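Local structure of class D beta-lactamase (Fusobacterium nucleatum subsp. polymorphum, 4IED) at residues V33-N38 with S218-S223; L90-K95 with I103-V108; L130-K135 with L150-M155; I204-G209 with N227-D232. The protein probably hydrolyses beta-lactam antibiotics, turning a beta-lactam and water into a substituted beta-amino acid, and so gives resistance to them. One frame throughout, in Å; residues are numbered along the deposited sequence.

Contact 1 (V33-N38 with S218-S223); sequences VYDLKN and SDNIYS
Lys37 reaches over to Asp219 and Asn220, and its side chain can be followed outward. CB sits 3.3 Å from Asn220 OD1. CG stays anti to the backbone N (chi1 -174°) and begins an extended chain. CD then passes 3.7 Å from Asp219 O. At the tip, NZ makes a 2.8 Å salt bridge to Asp219 OD2, coming from above the carboxylate plane. Asn220 OD1 is gripped by two backbone donors from opposite faces of its amide: Lys37 N at 2.9 Å and Ile221 N. The amide nitrogen ND2 of Asn220 donates a nearly straight 2.9 Å bond to Asp35 OD1. This contact is where strand 29-35 ends and strand 221-229 begins, at one end of the antiparallel sheet. Tyr34 and Ser223 form a hydrogen-bonded pair there, and Asp35 and Tyr222 a non-hydrogen-bonded one. Asp35 OD1 also accepts from Asn38 N, an Asx motif, and OD2 takes Asn38 ND2. Asp35 and Asn38 have been seen to bind magnesium in crystals of this protein, though no ion is bound to them in this chain. Val33 CG1 touches Tyr222 CB and lies off the edge of its ring. Just past the end of strand 29-35, Leu36 CD2 touches Ile221 CD1 at 4.1 Å.

Contact 2 (L90-K95 with I103-V108); sequences LDSWAK and IKVSQV
Trp93 packs on Ser106, Gln107 and Val108, the Ser-x-Val motif of class D beta-lactamases. Its indole lies with one face against Gln107 CA, 3.7 Å from the centroid of the five-membered ring, a CH-pi contact. Leu90 CB lies over the other face. At the ring edge, NE1 donates to Val105 O at 2.9 Å, with the acceptor close to the indole plane. Trp93 CZ2 lies close to Ser106 O, at 2.9 Å, a tight spot in the packing. CH2 meets Val108 CG2 at 3.6 Å, and CD1 meets Val105 CG2. Gln107 slides past the indole in the opposite direction, extended with CG anti to the backbone N (chi1 -169°). Its NE2 then bridges two carbonyls of the 90-95 loop, Trp93 O at 2.9 Å and Lys95 O at 3.1 Å. Gln107 OE1 is taken by Ser97 OG. A Schellman motif with Ser106 at positive phi ends helix 99-105, and Gln107 is the N-cap of the next helix. Ser106 OG is hydrogen-bonded to Lys196 and to Ser57 OG. This serine beside the Ser-x-x-Lys and Lys-Thr-Gly motifs is typical of the active site of penicillin-recognising enzymes.

Contact 3 (L130-K135 with L150-M155); sequences LNYGNK and LKISAM
Tyr132 and Ile152 form the tightly packed half of this contact. Ile152 CD1 stands over the centre of the phenol ring, 3.6 Å from its centroid, in a CH-pi contact. The two side chains cross at about a right angle. Leu150 comes to the same ring, with CD2 3.8 Å from CE1. Tyr132 is buried, and Phe59 adds an edge-to-face ring contact. Gly133 brings the backbones close: its CA lies 3.2 Å from Lys151 O and 3.8 Å from Ile152 CG1. The residues 132-134 are the Tyr-Gly-Asn motif of class D beta-lactamases, and a type II' turn runs from Tyr132 to Lys135.

The other half is mostly polar and more open to solvent. Asn134 N donates to Lys151 O at 2.9 Å. Asn134 CG sits between the backbone N and the carbonyl carbon (chi1 67°). From there OD1 accepts Lys151 N at 3.1 Å, with the donor above the amide plane. The methyl Leu150 CD1 lies beside Asn134 OD1, at 3.4 Å. Glu136 N also donates to that oxygen, and Asn134 ND2 donates to Pro149 O. The Lys151 side chain leads away, extended. Lys135 points away from the 150-155 segment, and its NZ bonds Asn131 OD1 and Gly133 O within its own loop.

Asn134 and Glu136 have been seen to bind magnesium in crystals of this protein, though no ion is bound to them in this chain. The bonds of Asn134 to Lys151, Glu136 and Pro149 fix the orientation of its amide. Its polar end is therefore positioned by backbone groups, while the neighbouring tyrosine is held by apolar contacts.

Contact 4 (I204-G209 with N227-D232); sequences IVVPIG and NLDISD
Ile208 lies side by side with both Asn227 and Asp229, pointing the same way. Its two branches divide the work. CG2 is anti to the backbone N and touches Asn227 CB at 3.6 Å. CD1, at the end of the other branch, comes to 3.5 Å from Asp229 OD1. Val206 crosses Asp229 obliquely, and its CG1 rests 3.6 Å from the carboxylate carbon CG. Leu228 points to the other face of the sheet. Gly209, its partner there, has no side chain, and Ile230 CD1 comes within 4.2 Å of Gly209 CA. Pro207 packs on the chain just past strand 221-229, with CB 3.3 Å from Ile230 O.

The backbones pair as the two arms of the hairpin formed by strands 208-216 and 221-229, at the end away from its turn. Gly209 and Leu228 are a hydrogen-bonded antiparallel pair, with Gly209 N to Leu228 O at 2.8 Å. Ile208 and Asp229 are the adjoining non-hydrogen-bonded pair. Ile230 N continues the pairing to Pro207 O at 3.0 Å. Past that point a water links Val205 O with Ser231 OG.

Arg48 reaches both polar side chains on the Ile208 face: NH1 makes a salt bridge to Asp229 OD1, and NE bonds Asn227 OD1. Asp229 thus has methyl groups of Val206 and Ile208 beside it and the guanidinium of Arg48 on OD1. That positive charge probably favours the ionised carboxylate.

In the fold
From the N terminus, residues 33-38 open contact 1. Its partner, 218-223, comes far along the chain, so contact 1 closes a long loop that contains both helices and strands. Contacts 2 and 3 lie within this loop, one after the other: contact 2 ties the loop 90-95 to the end of helix 99-105, and contact 3 ties the turn after helix 108-130 to the entry of helix 154-165. Contact 4 opens at 204-209, before contact 1 closes, and closes at 227-232, so the two cross. Both use strand 221-229, about 28 Å apart between centres. Contact 3 touches contact 4 through Ala154 and Asn227, joining the helical part to the sheet.

Contact 1 (V33-N38 with S218-S223)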
loop_
_atom_site.group_PDB
_atom_site.type_symbol
_atom_site.label_atom_id
_atom_site.label_comp_id
_atom_site.label_asym_id
_atom_site.label_seq_id
_atom_site.Cartn_x
_atom_site.Cartn_y
_atom_site.Cartn_z
ATOM N N VAL A 33 9.177 10.411 1.278
ATOM C CA VAL A 33 8.020 11.266 1.459
ATOM C C VAL A 33 8.041 12.326 0.351
ATOM O O VAL A 33 9.029 13.006 0.183
ATOM C CB VAL A 33 7.952 11.926 2.826
ATOM C CG1 VAL A 33 6.777 12.951 2.885
ATOM C CG2 VAL A 33 7.909 10.886 3.950
ATOM N N TYR A 34 6.913 12.474 -0.366
ATOM C CA TYR A 34 6.713 13.526 -1.396
ATOM C C TYR A 34 5.810 14.574 -0.785
ATOM O O TYR A 34 4.683 14.253 -0.344
ATOM C CB TYR A 34 6.139 13.005 -2.685
ATOM C CG TYR A 34 5.851 14.086 -3.737
ATOM C CD1 TYR A 34 6.888 14.773 -4.327
ATOM C CD2 TYR A 34 4.537 14.456 -4.065
ATOM C CE1 TYR A 34 6.633 15.789 -5.248
ATOM C CE2 TYR A 34 4.274 15.421 -4.988
ATOM C CZ TYR A 34 5.308 16.046 -5.614
ATOM O OH TYR A 34 5.106 17.064 -6.516
ATOM N N ASP A 35 6.317 15.805 -0.761
ATOM C CA ASP A 35 5.572 16.997 -0.321
ATOM C C ASP A 35 5.033 17.718 -1.531
ATOM O O ASP A 35 5.819 18.287 -2.279
ATOM C CB ASP A 35 6.587 17.836 0.487
ATOM C CG ASP A 35 6.063 19.200 0.961
ATOM O OD1 ASP A 35 5.124 19.786 0.292
ATOM O OD2 ASP A 35 6.686 19.766 1.887
ATOM N N LEU A 36 3.730 17.617 -1.708
ATOM C CA LEU A 36 3.070 18.141 -2.936
ATOM C C LEU A 36 3.270 19.666 -3.036
ATOM O O LEU A 36 3.614 20.215 -4.095
ATOM C CB LEU A 36 1.587 17.810 -2.949
ATOM C CG LEU A 36 0.812 18.418 -4.115
ATOM C CD1 LEU A 36 1.268 17.929 -5.468
ATOM C CD2 LEU A 36 -0.644 18.114 -3.901
ATOM N N LYS A 37 2.961 20.392 -1.966
ATOM C CA LYS A 37 2.948 21.865 -2.003
ATOM C C LYS A 37 4.316 22.440 -2.446
ATOM O O LYS A 37 4.471 23.406 -3.204
ATOM C CB LYS A 37 2.497 22.416 -0.664
ATOM C CG LYS A 37 2.289 23.870 -0.565
ATOM C CD LYS A 37 1.921 24.277 0.873
ATOM C CE LYS A 37 1.819 25.710 1.017
ATOM N NZ LYS A 37 1.528 26.150 2.402
ATOM N N ASN A 38 5.374 21.803 -1.954
ATOM C CA ASN A 38 6.761 22.116 -2.272
ATOM C C ASN A 38 7.431 21.319 -3.363
ATOM O O ASN A 38 8.592 21.632 -3.703
ATOM C CB ASN A 38 7.641 22.054 -1.022
ATOM C CG ASN A 38 7.233 23.073 -0.004
ATOM O OD1 ASN A 38 7.309 24.317 -0.250
ATOM N ND2 ASN A 38 6.789 22.583 1.156
ATOM N N SER A 218 -4.751 20.743 5.692
ATOM C CA SER A 218 -5.593 21.776 5.138
ATOM C C SER A 218 -5.045 22.329 3.844
ATOM O O SER A 218 -5.807 22.887 3.033
ATOM C CB SER A 218 -5.777 22.922 6.183
ATOM O OG SER A 218 -4.531 23.558 6.400
ATOM N N ASP A 219 -3.737 22.249 3.619
ATOM C CA ASP A 219 -3.155 22.803 2.418
ATOM C C ASP A 219 -2.014 22.035 1.790
ATOM O O ASP A 219 -1.349 22.538 0.903
ATOM C CB ASP A 219 -2.734 24.252 2.519
ATOM C CG ASP A 219 -1.539 24.432 3.437
ATOM O OD1 ASP A 219 -1.144 23.412 4.098
ATOM O OD2 ASP A 219 -0.999 25.517 3.528
ATOM N N ASN A 220 -1.852 20.766 2.148
ATOM C CA ASN A 220 -0.844 19.944 1.553
ATOM C C ASN A 220 -1.231 18.462 1.584
ATOM O O ASN A 220 -2.226 18.053 2.186
ATOM C CB ASN A 220 0.477 20.160 2.328
ATOM C CG ASN A 220 1.719 19.893 1.507
ATOM O OD1 ASN A 220 1.643 19.358 0.403
ATOM N ND2 ASN A 220 2.901 20.333 2.041
ATOM N N ILE A 221 -0.481 17.690 0.807
ATOM C CA ILE A 221 -0.597 16.196 0.778
ATOM C C ILE A 221 0.804 15.654 0.770
ATOM O O ILE A 221 1.616 16.007 -0.060
ATOM C CB ILE A 221 -1.302 15.635 -0.473
ATOM C CG1 ILE A 221 -2.664 16.290 -0.623
ATOM C CG2 ILE A 221 -1.411 14.149 -0.376
ATOM C CD1 ILE A 221 -3.420 15.937 -1.879
ATOM N N TYR A 222 1.084 14.769 1.764
ATOM C CA TYR A 222 2.380 14.094 1.911
ATOM C C TYR A 222 2.195 12.656 1.582
ATOM O O TYR A 222 1.545 11.939 2.335
ATOM C CB TYR A 222 2.922 14.255 3.343
ATOM C CG TYR A 222 3.013 15.673 3.825
ATOM C CD1 TYR A 222 1.879 16.268 4.392
ATOM C CD2 TYR A 222 4.213 16.402 3.788
ATOM C CE1 TYR A 222 1.876 17.553 4.874
ATOM C CE2 TYR A 222 4.156 17.747 4.197
ATOM C CZ TYR A 222 3.014 18.297 4.737
ATOM O OH TYR A 222 2.970 19.668 5.182
ATOM N N SER A 223 2.735 12.214 0.433
ATOM C CA SER A 223 2.585 10.816 0.051
ATOM C C SER A 223 3.860 10.090 0.502
ATOM O O SER A 223 4.958 10.649 0.468
ATOM C CB SER A 223 2.478 10.688 -1.438
ATOM O OG SER A 223 1.202 11.237 -1.851
#

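Contact 2 (L90-K95 with I103-V108)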
loop_
_atom_site.group_PDB
_atom_site.type_symbol
_atom_site.label_atom_id
_atom_site.label_comp_id
_atom_site.label_asym_id
_atom_site.label_seq_id
_atom_site.Cartn_x
_atom_site.Cartn_y
_atom_site.Cartn_z
ATOM N N LEU A 90 -5.713 -15.182 9.947
ATOM C CA LEU A 90 -6.256 -14.332 11.015
ATOM C C LEU A 90 -7.747 -14.570 11.185
ATOM O O LEU A 90 -8.471 -14.759 10.255
ATOM C CB LEU A 90 -6.040 -12.856 10.626
ATOM C CG LEU A 90 -4.619 -12.351 10.613
ATOM C CD1 LEU A 90 -4.505 -10.928 10.078
ATOM C CD2 LEU A 90 -3.896 -12.531 11.925
ATOM N N ASP A 91 -8.154 -14.563 12.431
ATOM C CA ASP A 91 -9.543 -14.864 12.769
ATOM C C ASP A 91 -10.507 -13.794 12.201
ATOM O O ASP A 91 -11.636 -14.104 11.876
ATOM C CB ASP A 91 -9.724 -14.928 14.277
ATOM C CG ASP A 91 -11.070 -15.448 14.722
ATOM O OD1 ASP A 91 -11.351 -16.648 14.519
ATOM O OD2 ASP A 91 -11.872 -14.626 15.314
ATOM N N SER A 92 -10.007 -12.568 12.057
ATOM C CA SER A 92 -10.771 -11.526 11.455
ATOM C C SER A 92 -11.125 -11.812 10.015
ATOM O O SER A 92 -12.043 -11.211 9.452
ATOM C CB SER A 92 -10.107 -10.167 11.504
ATOM O OG SER A 92 -8.916 -10.220 10.682
ATOM N N TRP A 93 -10.435 -12.774 9.392
ATOM C CA TRP A 93 -10.796 -13.163 8.016
ATOM C C TRP A 93 -11.888 -14.205 7.899
ATOM O O TRP A 93 -12.362 -14.447 6.790
ATOM C CB TRP A 93 -9.516 -13.777 7.341
ATOM C CG TRP A 93 -8.320 -12.862 7.272
ATOM C CD1 TRP A 93 -8.247 -11.564 7.666
ATOM C CD2 TRP A 93 -7.075 -13.187 6.704
ATOM N NE1 TRP A 93 -6.971 -11.084 7.442
ATOM C CE2 TRP A 93 -6.227 -12.072 6.835
ATOM C CE3 TRP A 93 -6.580 -14.352 6.156
ATOM C CZ2 TRP A 93 -4.858 -12.108 6.456
ATOM C CZ3 TRP A 93 -5.232 -14.353 5.815
ATOM C CH2 TRP A 93 -4.442 -13.256 5.906
ATOM N N ALA A 94 -12.336 -14.748 9.022
ATOM C CA ALA A 94 -13.265 -15.915 8.993
ATOM C C ALA A 94 -14.719 -15.457 8.993
ATOM O O ALA A 94 -15.522 -15.804 9.851
ATOM C CB ALA A 94 -13.019 -16.742 10.227
ATOM N N LYS A 95 -15.065 -14.613 7.988
ATOM C CA LYS A 95 -16.381 -14.074 7.852
ATOM C C LYS A 95 -16.608 -13.495 6.426
ATOM O O LYS A 95 -15.662 -13.071 5.757
ATOM C CB LYS A 95 -16.660 -13.041 8.941
ATOM C CG LYS A 95 -15.636 -11.909 9.091
ATOM C CD LYS A 95 -15.518 -11.372 10.502
ATOM C CE LYS A 95 -14.792 -12.418 11.365
ATOM N NZ LYS A 95 -14.815 -11.977 12.799
ATOM N N ILE A 103 -10.029 -4.876 2.949
ATOM C CA ILE A 103 -8.752 -4.133 2.921
ATOM C C ILE A 103 -8.290 -3.772 4.328
ATOM O O ILE A 103 -7.092 -3.829 4.624
ATOM C CB ILE A 103 -8.756 -2.952 1.944
ATOM C CG1 ILE A 103 -7.336 -2.463 1.646
ATOM C CG2 ILE A 103 -9.589 -1.766 2.551
ATOM C CD1 ILE A 103 -7.227 -1.458 0.494
ATOM N N LYS A 104 -9.246 -3.461 5.227
ATOM C CA LYS A 104 -8.914 -3.012 6.511
ATOM C C LYS A 104 -8.231 -4.098 7.352
ATOM O O LYS A 104 -7.340 -3.822 8.176
ATOM C CB LYS A 104 -10.183 -2.561 7.241
ATOM C CG LYS A 104 -10.666 -1.200 6.766
ATOM C CD LYS A 104 -12.054 -0.903 7.322
ATOM C CE LYS A 104 -12.627 0.450 6.918
ATOM N NZ LYS A 104 -12.018 1.584 7.640
ATOM N N VAL A 105 -8.669 -5.340 7.123
ATOM C CA VAL A 105 -8.107 -6.472 7.828
ATOM C C VAL A 105 -7.039 -7.251 7.029
ATOM O O VAL A 105 -6.434 -8.193 7.514
ATOM C CB VAL A 105 -9.153 -7.497 8.326
ATOM C CG1 VAL A 105 -10.252 -6.691 9.103
ATOM C CG2 VAL A 105 -9.815 -8.277 7.227
ATOM N N SER A 106 -6.858 -6.819 5.799
ATOM C CA SER A 106 -5.913 -7.462 4.831
ATOM C C SER A 106 -6.316 -8.906 4.549
ATOM O O SER A 106 -5.525 -9.882 4.639
ATOM C CB SER A 106 -4.484 -7.375 5.377
ATOM O OG SER A 106 -3.574 -7.344 4.242
ATOM N N GLN A 107 -7.591 -9.072 4.240
ATOM C CA GLN A 107 -8.230 -10.382 4.073
ATOM C C GLN A 107 -7.788 -11.014 2.736
ATOM O O GLN A 107 -8.444 -10.895 1.699
ATOM C CB GLN A 107 -9.757 -10.248 4.201
ATOM C CG GLN A 107 -10.547 -11.561 4.299
ATOM C CD GLN A 107 -12.033 -11.297 4.438
ATOM O OE1 GLN A 107 -12.510 -10.315 3.820
ATOM N NE2 GLN A 107 -12.774 -12.180 5.067
ATOM N N VAL A 108 -6.643 -11.659 2.736
ATOM C CA VAL A 108 -6.089 -12.212 1.504
ATOM C C VAL A 108 -7.057 -13.038 0.741
ATOM O O VAL A 108 -7.077 -12.900 -0.469
ATOM C CB VAL A 108 -4.803 -12.954 1.809
ATOM C CG1 VAL A 108 -4.109 -13.398 0.494
ATOM C CG2 VAL A 108 -3.774 -12.104 2.514
#

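Contact 3 (L130-K135 with L150-M155)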
loop_
_atom_site.group_PDB
_atom_site.type_symbol
_atom_site.label_atom_id
_atom_site.label_comp_id
_atom_site.label_asym_id
_atom_site.label_seq_id
_atom_site.Cartn_x
_atom_site.Cartn_y
_atom_site.Cartn_z
ATOM N N LEU A 130 -1.952 1.739 -14.873
ATOM C CA LEU A 130 -1.239 2.327 -13.775
ATOM C C LEU A 130 0.246 2.490 -13.925
ATOM O O LEU A 130 0.905 3.120 -13.111
ATOM C CB LEU A 130 -1.480 1.504 -12.486
ATOM C CG LEU A 130 -2.882 1.507 -11.912
ATOM C CD1 LEU A 130 -3.160 0.320 -11.031
ATOM C CD2 LEU A 130 -3.277 2.835 -11.257
ATOM N N ASN A 131 0.818 1.815 -14.954
ATOM C CA ASN A 131 2.227 1.643 -15.097
ATOM C C ASN A 131 2.872 1.178 -13.741
ATOM O O ASN A 131 3.874 1.722 -13.294
ATOM C CB ASN A 131 2.922 2.897 -15.551
ATOM C CG ASN A 131 4.340 2.630 -15.994
ATOM O OD1 ASN A 131 4.656 1.576 -16.611
ATOM N ND2 ASN A 131 5.208 3.578 -15.721
ATOM N N TYR A 132 2.245 0.173 -13.116
ATOM C CA TYR A 132 2.528 -0.275 -11.733
ATOM C C TYR A 132 3.786 -1.127 -11.678
ATOM O O TYR A 132 3.804 -2.307 -12.090
ATOM C CB TYR A 132 1.334 -1.088 -11.167
ATOM C CG TYR A 132 1.467 -1.428 -9.698
ATOM C CD1 TYR A 132 2.201 -2.485 -9.283
ATOM C CD2 TYR A 132 0.793 -0.671 -8.702
ATOM C CE1 TYR A 132 2.332 -2.743 -7.929
ATOM C CE2 TYR A 132 0.925 -0.956 -7.376
ATOM C CZ TYR A 132 1.700 -2.001 -6.957
ATOM O OH TYR A 132 1.770 -2.328 -5.637
ATOM N N GLY A 133 4.866 -0.576 -11.116
ATOM C CA GLY A 133 6.070 -1.334 -10.966
ATOM C C GLY A 133 6.514 -2.001 -12.244
ATOM O O GLY A 133 6.468 -1.403 -13.319
ATOM N N ASN A 134 7.007 -3.221 -12.154
ATOM C CA ASN A 134 7.383 -3.955 -13.352
ATOM C C ASN A 134 6.249 -4.573 -14.165
ATOM O O ASN A 134 6.456 -5.156 -15.245
ATOM C CB ASN A 134 8.478 -5.006 -13.040
ATOM C CG ASN A 134 7.984 -6.138 -12.151
ATOM O OD1 ASN A 134 6.748 -6.273 -11.903
ATOM N ND2 ASN A 134 8.949 -6.994 -11.684
ATOM N N LYS A 135 5.040 -4.485 -13.611
ATOM C CA LYS A 135 3.828 -4.927 -14.354
ATOM C C LYS A 135 3.854 -6.460 -14.653
ATOM O O LYS A 135 3.162 -6.942 -15.548
ATOM C CB LYS A 135 3.577 -4.146 -15.635
ATOM C CG LYS A 135 3.470 -2.636 -15.473
ATOM C CD LYS A 135 3.740 -1.845 -16.721
ATOM C CE LYS A 135 5.219 -1.638 -17.049
ATOM N NZ LYS A 135 5.971 -0.829 -16.086
ATOM N N LEU A 150 5.649 -9.779 -9.564
ATOM C CA LEU A 150 5.449 -8.305 -9.520
ATOM C C LEU A 150 6.362 -7.683 -8.485
ATOM O O LEU A 150 6.550 -8.164 -7.354
ATOM C CB LEU A 150 4.009 -8.038 -9.124
ATOM C CG LEU A 150 3.524 -6.535 -9.129
ATOM C CD1 LEU A 150 3.716 -5.956 -10.507
ATOM C CD2 LEU A 150 2.066 -6.469 -8.729
ATOM N N LYS A 151 6.944 -6.549 -8.859
ATOM C CA LYS A 151 7.802 -5.771 -7.932
ATOM C C LYS A 151 7.564 -4.276 -8.249
ATOM O O LYS A 151 7.252 -3.876 -9.391
ATOM C CB LYS A 151 9.275 -6.065 -8.145
ATOM C CG LYS A 151 9.737 -7.493 -7.831
ATOM C CD LYS A 151 11.210 -7.593 -8.130
ATOM C CE LYS A 151 11.684 -8.973 -7.764
ATOM N NZ LYS A 151 13.113 -9.072 -8.105
ATOM N N ILE A 152 7.676 -3.458 -7.202
ATOM C CA ILE A 152 7.535 -2.011 -7.205
ATOM C C ILE A 152 8.412 -1.364 -6.194
ATOM O O ILE A 152 8.695 -1.967 -5.141
ATOM C CB ILE A 152 6.034 -1.602 -7.057
ATOM C CG1 ILE A 152 5.823 -0.135 -7.365
ATOM C CG2 ILE A 152 5.535 -1.975 -5.687
ATOM C CD1 ILE A 152 4.335 0.343 -7.453
ATOM N N SER A 153 8.955 -0.171 -6.502
ATOM C CA SER A 153 9.810 0.524 -5.571
ATOM C C SER A 153 9.071 1.500 -4.682
ATOM O O SER A 153 7.956 1.859 -4.970
ATOM C CB SER A 153 10.956 1.225 -6.310
ATOM O OG SER A 153 10.413 2.370 -6.998
ATOM N N ALA A 154 9.725 1.913 -3.590
ATOM C CA ALA A 154 9.117 2.919 -2.697
ATOM C C ALA A 154 8.833 4.181 -3.522
ATOM O O ALA A 154 7.810 4.784 -3.343
ATOM C CB ALA A 154 10.026 3.191 -1.460
ATOM N N MET A 155 9.772 4.576 -4.379
ATOM C CA MET A 155 9.600 5.812 -5.172
ATOM C C MET A 155 8.379 5.644 -6.102
ATOM O O MET A 155 7.581 6.592 -6.264
ATOM C CB MET A 155 10.848 6.123 -6.030
ATOM C CG MET A 155 10.891 7.523 -6.527
ATOM S SD MET A 155 11.298 8.693 -5.237
ATOM C CE MET A 155 12.914 8.387 -4.865
#

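Contact 4 (I204-G209 with N227-D232)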
loop_
_atom_site.group_PDB
_atom_site.type_symbol
_atom_site.label_atom_id
_atom_site.label_comp_id
_atom_site.label_asym_id
_atom_site.label_seq_id
_atom_site.Cartn_x
_atom_site.Cartn_y
_atom_site.Cartn_z
ATOM N N ILE A 204 11.471 -15.334 -0.651
ATOM C CA ILE A 204 12.430 -14.318 -0.352
ATOM C C ILE A 204 13.227 -14.729 0.916
ATOM O O ILE A 204 12.640 -15.260 1.866
ATOM C CB ILE A 204 11.646 -12.993 -0.163
ATOM C CG1 ILE A 204 12.522 -11.804 -0.212
ATOM C CG2 ILE A 204 10.744 -12.988 1.076
ATOM C CD1 ILE A 204 11.674 -10.533 -0.258
ATOM N N VAL A 205 14.529 -14.462 0.944
ATOM C CA VAL A 205 15.301 -14.842 2.100
ATOM C C VAL A 205 15.076 -13.863 3.253
ATOM O O VAL A 205 14.911 -14.259 4.403
ATOM C CB VAL A 205 16.787 -14.935 1.738
ATOM C CG1 VAL A 205 17.677 -15.226 2.982
ATOM C CG2 VAL A 205 17.003 -16.152 0.853
ATOM N N VAL A 206 15.096 -12.573 2.942
ATOM C CA VAL A 206 14.915 -11.518 3.927
ATOM C C VAL A 206 13.551 -10.834 3.656
ATOM O O VAL A 206 13.369 -10.070 2.669
ATOM C CB VAL A 206 16.008 -10.463 3.875
ATOM C CG1 VAL A 206 15.697 -9.342 4.828
ATOM C CG2 VAL A 206 17.347 -11.113 4.251
ATOM N N PRO A 207 12.521 -11.113 4.492
ATOM C CA PRO A 207 11.181 -10.498 4.252
ATOM C C PRO A 207 11.244 -8.996 4.407
ATOM O O PRO A 207 12.061 -8.420 5.090
ATOM C CB PRO A 207 10.322 -11.185 5.302
ATOM C CG PRO A 207 11.024 -12.490 5.612
ATOM C CD PRO A 207 12.488 -12.161 5.548
ATOM N N ILE A 208 10.320 -8.392 3.646
ATOM C CA ILE A 208 10.223 -6.945 3.476
ATOM C C ILE A 208 8.872 -6.474 4.033
ATOM O O ILE A 208 7.797 -6.814 3.523
ATOM C CB ILE A 208 10.288 -6.514 1.967
ATOM C CG1 ILE A 208 11.501 -7.007 1.235
ATOM C CG2 ILE A 208 10.156 -4.953 1.887
ATOM C CD1 ILE A 208 12.774 -6.404 1.703
ATOM N N GLY A 209 8.943 -5.593 5.028
ATOM C CA GLY A 209 7.728 -4.939 5.529
ATOM C C GLY A 209 7.479 -3.592 4.874
ATOM O O GLY A 209 8.355 -2.781 4.791
ATOM N N ASN A 227 9.816 0.866 3.373
ATOM C CA ASN A 227 10.003 -0.616 3.505
ATOM C C ASN A 227 11.258 -0.903 4.282
ATOM O O ASN A 227 12.198 -0.145 4.349
ATOM C CB ASN A 227 9.901 -1.345 2.141
ATOM C CG ASN A 227 11.049 -1.053 1.191
ATOM O OD1 ASN A 227 12.190 -1.324 1.449
ATOM N ND2 ASN A 227 10.698 -0.580 -0.017
ATOM N N LEU A 228 11.197 -2.019 4.978
ATOM C CA LEU A 228 12.253 -2.395 5.961
ATOM C C LEU A 228 12.436 -3.880 5.886
ATOM O O LEU A 228 11.516 -4.617 5.642
ATOM C CB LEU A 228 11.695 -2.120 7.420
ATOM C CG LEU A 228 11.150 -0.728 7.775
ATOM C CD1 LEU A 228 10.355 -0.676 9.096
ATOM C CD2 LEU A 228 12.439 0.143 7.773
ATOM N N ASP A 229 13.616 -4.303 6.235
ATOM C CA ASP A 229 13.909 -5.759 6.443
ATOM C C ASP A 229 13.309 -6.132 7.756
ATOM O O ASP A 229 13.729 -5.589 8.793
ATOM C CB ASP A 229 15.466 -6.017 6.432
ATOM C CG ASP A 229 16.100 -5.764 5.056
ATOM O OD1 ASP A 229 15.349 -5.650 4.025
ATOM O OD2 ASP A 229 17.335 -5.789 5.052
ATOM N N ILE A 230 12.319 -6.996 7.748
ATOM C CA ILE A 230 11.632 -7.435 8.967
ATOM C C ILE A 230 11.442 -8.913 8.899
ATOM O O ILE A 230 10.692 -9.422 8.076
ATOM C CB ILE A 230 10.322 -6.742 9.252
ATOM C CG1 ILE A 230 10.545 -5.282 9.558
ATOM C CG2 ILE A 230 9.607 -7.381 10.439
ATOM C CD1 ILE A 230 9.273 -4.470 9.457
ATOM N N SER A 231 12.225 -9.622 9.712
ATOM C CA SER A 231 12.160 -11.071 9.773
ATOM C C SER A 231 11.204 -11.610 10.846
ATOM O O SER A 231 10.831 -12.805 10.786
ATOM C CB SER A 231 13.565 -11.676 9.944
ATOM O OG SER A 231 14.317 -11.337 8.726
ATOM N N ASP A 232 10.808 -10.826 11.836
ATOM C CA ASP A 232 10.006 -11.347 12.934
ATOM C C ASP A 232 8.771 -10.460 12.963
ATOM O O ASP A 232 8.870 -9.244 12.928
ATOM C CB ASP A 232 10.701 -11.168 14.268
ATOM C CG ASP A 232 10.085 -12.049 15.344
ATOM O OD1 ASP A 232 8.930 -11.742 15.655
ATOM O OD2 ASP A 232 10.654 -13.003 15.906
HETATM O O HOH W 1 15.628 -13.381 7.253
#